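Local coordinates for capsular polysaccharide biosynthesis protein (Vibrio cholerae, PDB 1XPJ) that is of unknown function but is probably a haloacid dehalogenase-like hydrolase, perhaps linked to capsular polysaccharide biosynthesis, at residues Y20-L33 / I68-Y80. Numbering follows the deposited sequence.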
loop_
_atom_site.group_PDB
_atom_site.type_symbol
_atom_site.label_atom_id
_atom_site.label_comp_id
_atom_site.label_asym_id
_atom_site.label_seq_id
_atom_site.Cartn_x
_atom_site.Cartn_y
_atom_site.Cartn_z
ATOM N N TYR A 20 -7.468 -12.646 19.692
ATOM C CA TYR A 20 -8.226 -11.500 19.149
ATOM C C TYR A 20 -9.753 -11.724 18.976
ATOM O O TYR A 20 -10.528 -10.783 19.106
ATOM C CB TYR A 20 -7.601 -10.957 17.853
ATOM C CG TYR A 20 -6.192 -10.411 18.008
ATOM C CD1 TYR A 20 -5.885 -9.417 18.970
ATOM C CD2 TYR A 20 -5.166 -10.875 17.194
ATOM C CE1 TYR A 20 -4.606 -8.920 19.106
ATOM C CE2 TYR A 20 -3.877 -10.379 17.328
ATOM C CZ TYR A 20 -3.606 -9.403 18.276
ATOM O OH TYR A 20 -2.319 -8.941 18.387
ATOM N N ARG A 21 -10.180 -12.952 18.684
ATOM C CA ARG A 21 -11.565 -13.376 18.681
ATOM C C ARG A 21 -12.319 -12.949 19.931
ATOM O O ARG A 21 -13.442 -12.533 19.884
ATOM C CB ARG A 21 -11.641 -14.883 18.493
ATOM C CG ARG A 21 -12.580 -15.221 17.336
ATOM C CD ARG A 21 -12.850 -16.714 17.205
ATOM N NE ARG A 21 -11.982 -17.299 16.184
ATOM C CZ ARG A 21 -12.201 -16.930 14.911
ATOM N NH1 ARG A 21 -13.142 -16.040 14.636
ATOM N NH2 ARG A 21 -11.573 -17.569 13.919
ATOM N N ASN A 22 -11.676 -13.120 21.084
ATOM C CA ASN A 22 -12.326 -12.995 22.375
ATOM C C ASN A 22 -11.857 -11.826 23.245
ATOM O O ASN A 22 -12.117 -11.764 24.440
ATOM C CB ASN A 22 -12.098 -14.340 23.082
ATOM C CG ASN A 22 -12.987 -15.386 22.454
ATOM O OD1 ASN A 22 -14.216 -15.309 22.526
ATOM N ND2 ASN A 22 -12.352 -16.382 21.816
ATOM N N VAL A 23 -11.188 -10.890 22.551
ATOM C CA VAL A 23 -10.761 -9.728 23.376
ATOM C C VAL A 23 -11.945 -8.779 23.813
ATOM O O VAL A 23 -12.963 -8.598 23.163
ATOM C CB VAL A 23 -9.621 -9.064 22.573
ATOM C CG1 VAL A 23 -10.149 -8.110 21.535
ATOM C CG2 VAL A 23 -8.647 -8.342 23.472
ATOM N N LEU A 24 -11.844 -8.216 25.054
ATOM C CA LEU A 24 -12.904 -7.357 25.556
ATOM C C LEU A 24 -12.852 -5.948 24.917
ATOM O O LEU A 24 -11.800 -5.435 24.632
ATOM C CB LEU A 24 -12.746 -7.187 27.054
ATOM C CG LEU A 24 -12.975 -8.455 27.885
ATOM C CD1 LEU A 24 -12.719 -8.268 29.387
ATOM C CD2 LEU A 24 -14.411 -8.975 27.769
ATOM N N PRO A 25 -14.108 -5.567 24.633
ATOM C CA PRO A 25 -14.402 -4.202 24.145
ATOM C C PRO A 25 -14.217 -3.080 25.205
ATOM O O PRO A 25 -14.569 -3.236 26.362
ATOM C CB PRO A 25 -15.838 -4.207 23.647
ATOM C CG PRO A 25 -16.527 -5.347 24.403
ATOM C CD PRO A 25 -15.360 -6.306 24.748
ATOM N N ARG A 26 -13.669 -1.936 24.729
ATOM C CA ARG A 26 -13.748 -0.630 25.374
ATOM C C ARG A 26 -15.023 0.073 24.968
ATOM O O ARG A 26 -15.108 0.664 23.910
ATOM C CB ARG A 26 -12.533 0.226 24.988
ATOM C CG ARG A 26 -11.248 -0.201 25.601
ATOM C CD ARG A 26 -10.165 0.877 25.477
ATOM N NE ARG A 26 -10.436 1.989 26.393
ATOM C CZ ARG A 26 -9.484 2.932 26.515
ATOM N NH1 ARG A 26 -8.355 2.829 25.833
ATOM N NH2 ARG A 26 -9.702 3.989 27.300
ATOM N N LEU A 27 -16.029 -0.177 25.804
ATOM C CA LEU A 27 -17.412 0.246 25.545
ATOM C C LEU A 27 -17.638 1.760 25.472
ATOM O O LEU A 27 -18.413 2.239 24.640
ATOM C CB LEU A 27 -18.372 -0.372 26.568
ATOM C CG LEU A 27 -18.555 -1.895 26.579
ATOM C CD1 LEU A 27 -19.246 -2.328 27.888
ATOM C CD2 LEU A 27 -19.307 -2.428 25.340
ATOM N N ASP A 28 -16.983 2.513 26.348
ATOM C CA ASP A 28 -17.089 3.972 26.300
ATOM C C ASP A 28 -16.539 4.536 24.972
ATOM O O ASP A 28 -17.151 5.423 24.371
ATOM C CB ASP A 28 -16.418 4.620 27.520
ATOM C CG ASP A 28 -14.947 4.227 27.679
ATOM O OD1 ASP A 28 -14.472 3.293 26.999
ATOM O OD2 ASP A 28 -14.177 4.800 28.471
ATOM N N VAL A 29 -15.411 3.994 24.504
ATOM C CA VAL A 29 -14.788 4.459 23.254
ATOM C C VAL A 29 -15.683 4.166 22.053
ATOM O O VAL A 29 -15.923 5.052 21.227
ATOM C CB VAL A 29 -13.367 3.853 23.018
ATOM C CG1 VAL A 29 -12.895 4.130 21.603
ATOM C CG2 VAL A 29 -12.347 4.391 24.042
ATOM N N ILE A 30 -16.171 2.927 21.963
ATOM C CA ILE A 30 -17.090 2.527 20.893
ATOM C C ILE A 30 -18.385 3.358 20.870
ATOM O O ILE A 30 -18.840 3.789 19.799
ATOM C CB ILE A 30 -17.421 1.017 20.976
ATOM C CG1 ILE A 30 -16.137 0.174 20.902
ATOM C CG2 ILE A 30 -18.375 0.617 19.853
ATOM C CD1 ILE A 30 -16.399 -1.317 21.041
ATOM N N GLU A 31 -18.973 3.582 22.040
ATOM C CA GLU A 31 -20.178 4.412 22.149
ATOM C C GLU A 31 -19.925 5.831 21.613
ATOM O O GLU A 31 -20.782 6.424 20.937
ATOM C CB GLU A 31 -20.685 4.442 23.596
ATOM C CG GLU A 31 -22.025 5.160 23.800
ATOM C CD GLU A 31 -23.204 4.501 23.072
ATOM O OE1 GLU A 31 -23.181 3.270 22.849
ATOM O OE2 GLU A 31 -24.165 5.222 22.724
ATOM N N GLN A 32 -18.735 6.357 21.893
ATOM C CA GLN A 32 -18.372 7.660 21.357
ATOM C C GLN A 32 -18.257 7.632 19.815
ATOM O O GLN A 32 -18.654 8.587 19.150
ATOM C CB GLN A 32 -17.122 8.215 22.038
ATOM C CG GLN A 32 -16.885 9.700 21.773
ATOM C CD GLN A 32 -17.695 10.622 22.673
ATOM O OE1 GLN A 32 -18.918 10.546 22.709
ATOM N NE2 GLN A 32 -17.012 11.495 23.401
ATOM N N LEU A 33 -17.751 6.531 19.258
ATOM C CA LEU A 33 -17.708 6.341 17.803
ATOM C C LEU A 33 -19.110 6.441 17.195
ATOM O O LEU A 33 -19.286 7.023 16.124
ATOM C CB LEU A 33 -17.068 4.987 17.436
ATOM C CG LEU A 33 -15.992 4.860 16.366
ATOM C CD1 LEU A 33 -14.978 5.985 16.472
ATOM C CD2 LEU A 33 -15.303 3.513 16.512
ATOM N N ILE A 68 -11.054 -12.070 11.263
ATOM C CA ILE A 68 -11.268 -11.970 12.709
ATOM C C ILE A 68 -11.553 -10.552 13.169
ATOM O O ILE A 68 -12.326 -10.359 14.104
ATOM C CB ILE A 68 -10.082 -12.590 13.490
ATOM C CG1 ILE A 68 -10.248 -14.103 13.539
ATOM C CG2 ILE A 68 -9.979 -12.046 14.928
ATOM C CD1 ILE A 68 -8.951 -14.853 13.764
ATOM N N ILE A 69 -10.952 -9.564 12.500
ATOM C CA ILE A 69 -11.263 -8.169 12.777
ATOM C C ILE A 69 -12.736 -7.864 12.482
ATOM O O ILE A 69 -13.449 -7.327 13.334
ATOM C CB ILE A 69 -10.349 -7.229 11.971
ATOM C CG1 ILE A 69 -8.900 -7.332 12.453
ATOM C CG2 ILE A 69 -10.879 -5.765 11.993
ATOM C CD1 ILE A 69 -7.914 -6.658 11.513
ATOM N N THR A 70 -13.188 -8.199 11.279
ATOM C CA THR A 70 -14.547 -7.852 10.877
ATOM C C THR A 70 -15.562 -8.561 11.758
ATOM O O THR A 70 -16.475 -7.935 12.283
ATOM C CB THR A 70 -14.780 -8.154 9.379
ATOM O OG1 THR A 70 -14.937 -9.561 9.177
ATOM C CG2 THR A 70 -13.551 -7.776 8.553
ATOM N N GLU A 71 -15.375 -9.863 11.930
ATOM C CA GLU A 71 -16.199 -10.653 12.840
ATOM C C GLU A 71 -16.315 -9.980 14.218
ATOM O O GLU A 71 -17.362 -9.841 14.734
ATOM C CB GLU A 71 -15.629 -12.080 12.962
ATOM C CG GLU A 71 -16.476 -12.974 13.869
ATOM C CD GLU A 71 -15.804 -14.300 14.169
ATOM O OE1 GLU A 71 -14.839 -14.314 14.968
ATOM O OE2 GLU A 71 -16.252 -15.323 13.607
ATOM N N TRP A 72 -15.182 -9.553 14.784
ATOM C CA TRP A 72 -15.161 -8.908 16.090
ATOM C C TRP A 72 -15.885 -7.560 16.089
ATOM O O TRP A 72 -16.676 -7.268 16.995
ATOM C CB TRP A 72 -13.724 -8.752 16.588
ATOM C CG TRP A 72 -13.617 -8.300 18.005
ATOM C CD1 TRP A 72 -13.509 -9.097 19.119
ATOM C CD2 TRP A 72 -13.617 -6.945 18.481
ATOM N NE1 TRP A 72 -13.425 -8.321 20.251
ATOM C CE2 TRP A 72 -13.489 -6.996 19.893
ATOM C CE3 TRP A 72 -13.689 -5.682 17.858
ATOM C CZ2 TRP A 72 -13.436 -5.833 20.690
ATOM C CZ3 TRP A 72 -13.636 -4.530 18.651
ATOM C CH2 TRP A 72 -13.512 -4.616 20.052
ATOM N N LEU A 73 -15.620 -6.750 15.071
ATOM C CA LEU A 73 -16.298 -5.469 14.917
ATOM C C LEU A 73 -17.813 -5.665 14.847
ATOM O O LEU A 73 -18.549 -5.004 15.588
ATOM C CB LEU A 73 -15.750 -4.679 13.702
ATOM C CG LEU A 73 -14.292 -4.186 13.806
ATOM C CD1 LEU A 73 -13.721 -3.882 12.445
ATOM C CD2 LEU A 73 -14.166 -2.954 14.678
ATOM N N ASP A 74 -18.267 -6.594 13.999
ATOM C CA ASP A 74 -19.702 -6.939 13.903
ATOM C C ASP A 74 -20.335 -7.417 15.212
ATOM O O ASP A 74 -21.438 -6.984 15.579
ATOM C CB ASP A 74 -19.944 -7.995 12.818
ATOM C CG ASP A 74 -19.605 -7.491 11.422
ATOM O OD1 ASP A 74 -19.513 -6.259 11.238
ATOM O OD2 ASP A 74 -19.414 -8.251 10.448
ATOM N N LYS A 75 -19.638 -8.324 15.896
ATOM C CA LYS A 75 -20.076 -8.875 17.177
ATOM C C LYS A 75 -20.367 -7.757 18.181
ATOM O O LYS A 75 -21.366 -7.797 18.903
ATOM C CB LYS A 75 -18.998 -9.820 17.723
ATOM C CG LYS A 75 -19.535 -10.883 18.671
ATOM C CD LYS A 75 -18.951 -10.728 20.065
ATOM C CE LYS A 75 -18.206 -11.989 20.503
ATOM N NZ LYS A 75 -18.818 -12.603 21.713
ATOM N N HIS A 76 -19.502 -6.746 18.190
ATOM C CA HIS A 76 -19.571 -5.692 19.189
ATOM C C HIS A 76 -20.249 -4.411 18.715
ATOM O O HIS A 76 -20.228 -3.398 19.418
ATOM C CB HIS A 76 -18.173 -5.444 19.751
ATOM C CG HIS A 76 -17.643 -6.618 20.510
ATOM N ND1 HIS A 76 -18.213 -7.057 21.687
ATOM C CD2 HIS A 76 -16.633 -7.478 20.239
ATOM C CE1 HIS A 76 -17.562 -8.124 22.119
ATOM N NE2 HIS A 76 -16.602 -8.403 21.255
ATOM N N GLN A 77 -20.881 -4.479 17.542
ATOM C CA GLN A 77 -21.675 -3.373 16.999
ATOM C C GLN A 77 -20.824 -2.109 16.876
ATOM O O GLN A 77 -21.243 -1.015 17.267
ATOM C CB GLN A 77 -22.939 -3.108 17.856
ATOM C CG GLN A 77 -23.692 -4.375 18.297
ATOM C CD GLN A 77 -24.907 -4.672 17.437
ATOM O OE1 GLN A 77 -26.035 -4.704 17.938
ATOM N NE2 GLN A 77 -24.685 -4.892 16.146
ATOM N N VAL A 78 -19.607 -2.270 16.359
ATOM C CA VAL A 78 -18.725 -1.138 16.120
ATOM C C VAL A 78 -19.027 -0.629 14.715
ATOM O O VAL A 78 -18.957 -1.398 13.753
ATOM C CB VAL A 78 -17.252 -1.526 16.240
ATOM C CG1 VAL A 78 -16.337 -0.271 16.231
ATOM C CG2 VAL A 78 -17.029 -2.364 17.480
ATOM N N PRO A 79 -19.408 0.646 14.592
ATOM C CA PRO A 79 -19.677 1.217 13.269
ATOM C C PRO A 79 -18.340 1.414 12.563
ATOM O O PRO A 79 -17.329 1.750 13.214
ATOM C CB PRO A 79 -20.359 2.557 13.588
ATOM C CG PRO A 79 -19.930 2.914 14.980
ATOM C CD PRO A 79 -19.580 1.635 15.676
ATOM N N TYR A 80 -18.313 1.148 11.261
ATOM C CA TYR A 80 -17.108 1.352 10.462
ATOM C C TYR A 80 -17.528 1.439 9.012
ATOM O O TYR A 80 -18.412 0.712 8.577
ATOM C CB TYR A 80 -16.056 0.230 10.685
ATOM C CG TYR A 80 -16.519 -1.154 10.272
ATOM C CD1 TYR A 80 -16.217 -1.670 9.000
ATOM C CD2 TYR A 80 -17.285 -1.941 11.144
ATOM C CE1 TYR A 80 -16.672 -2.963 8.603
ATOM C CE2 TYR A 80 -17.740 -3.215 10.775
ATOM C CZ TYR A 80 -17.435 -3.721 9.503
ATOM O OH TYR A 80 -17.889 -4.977 9.151
HETATM O O HOH W 1 -15.171 -11.373 21.976
#
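Trp72 of helix 66-75 reaches the loop before helix 27-38, and its indole can be followed atom by atom from Tyr20 to Ile30 in that helix's first turn. From CB, the ring leaves with CG anti to the backbone N (chi1 -171°), which carries it across to the loop. Its CD1 then lies 3.4 Å from Tyr20 O and 3.5 Å from Arg21 O. Next, NE1 donates to Val23 O at 3.0 Å with an N-H...O angle of 157°. The acceptor sits almost in the ring plane, while the donor is tilted 28° from the carbonyl plane. Val23 CG1 also touches the indole. Farther along, CZ2 meets Pro25 CA at 3.9 Å, and CH2 is 4.5 Å from Ile30 CD1, a loose contact. Pro25 continues onto His76, its CD 4.3 Å from the imidazole centroid in a CH-pi contact. Val78, whose N closes the Schellman motif on Leu73 O with Gln77 as C-prime residue, presents CG2 to Ile30 CD1 at 3.8 Å. At the other end, Ile68 CG1 lies over one face of the Arg21 guanidinium, toward its rim. Tyr20 touches Asp9 of a possible HAD-type DxDx(T/V) motif, which would place this end of the contact near the presumed active site of a HAD-like alpha/beta fold.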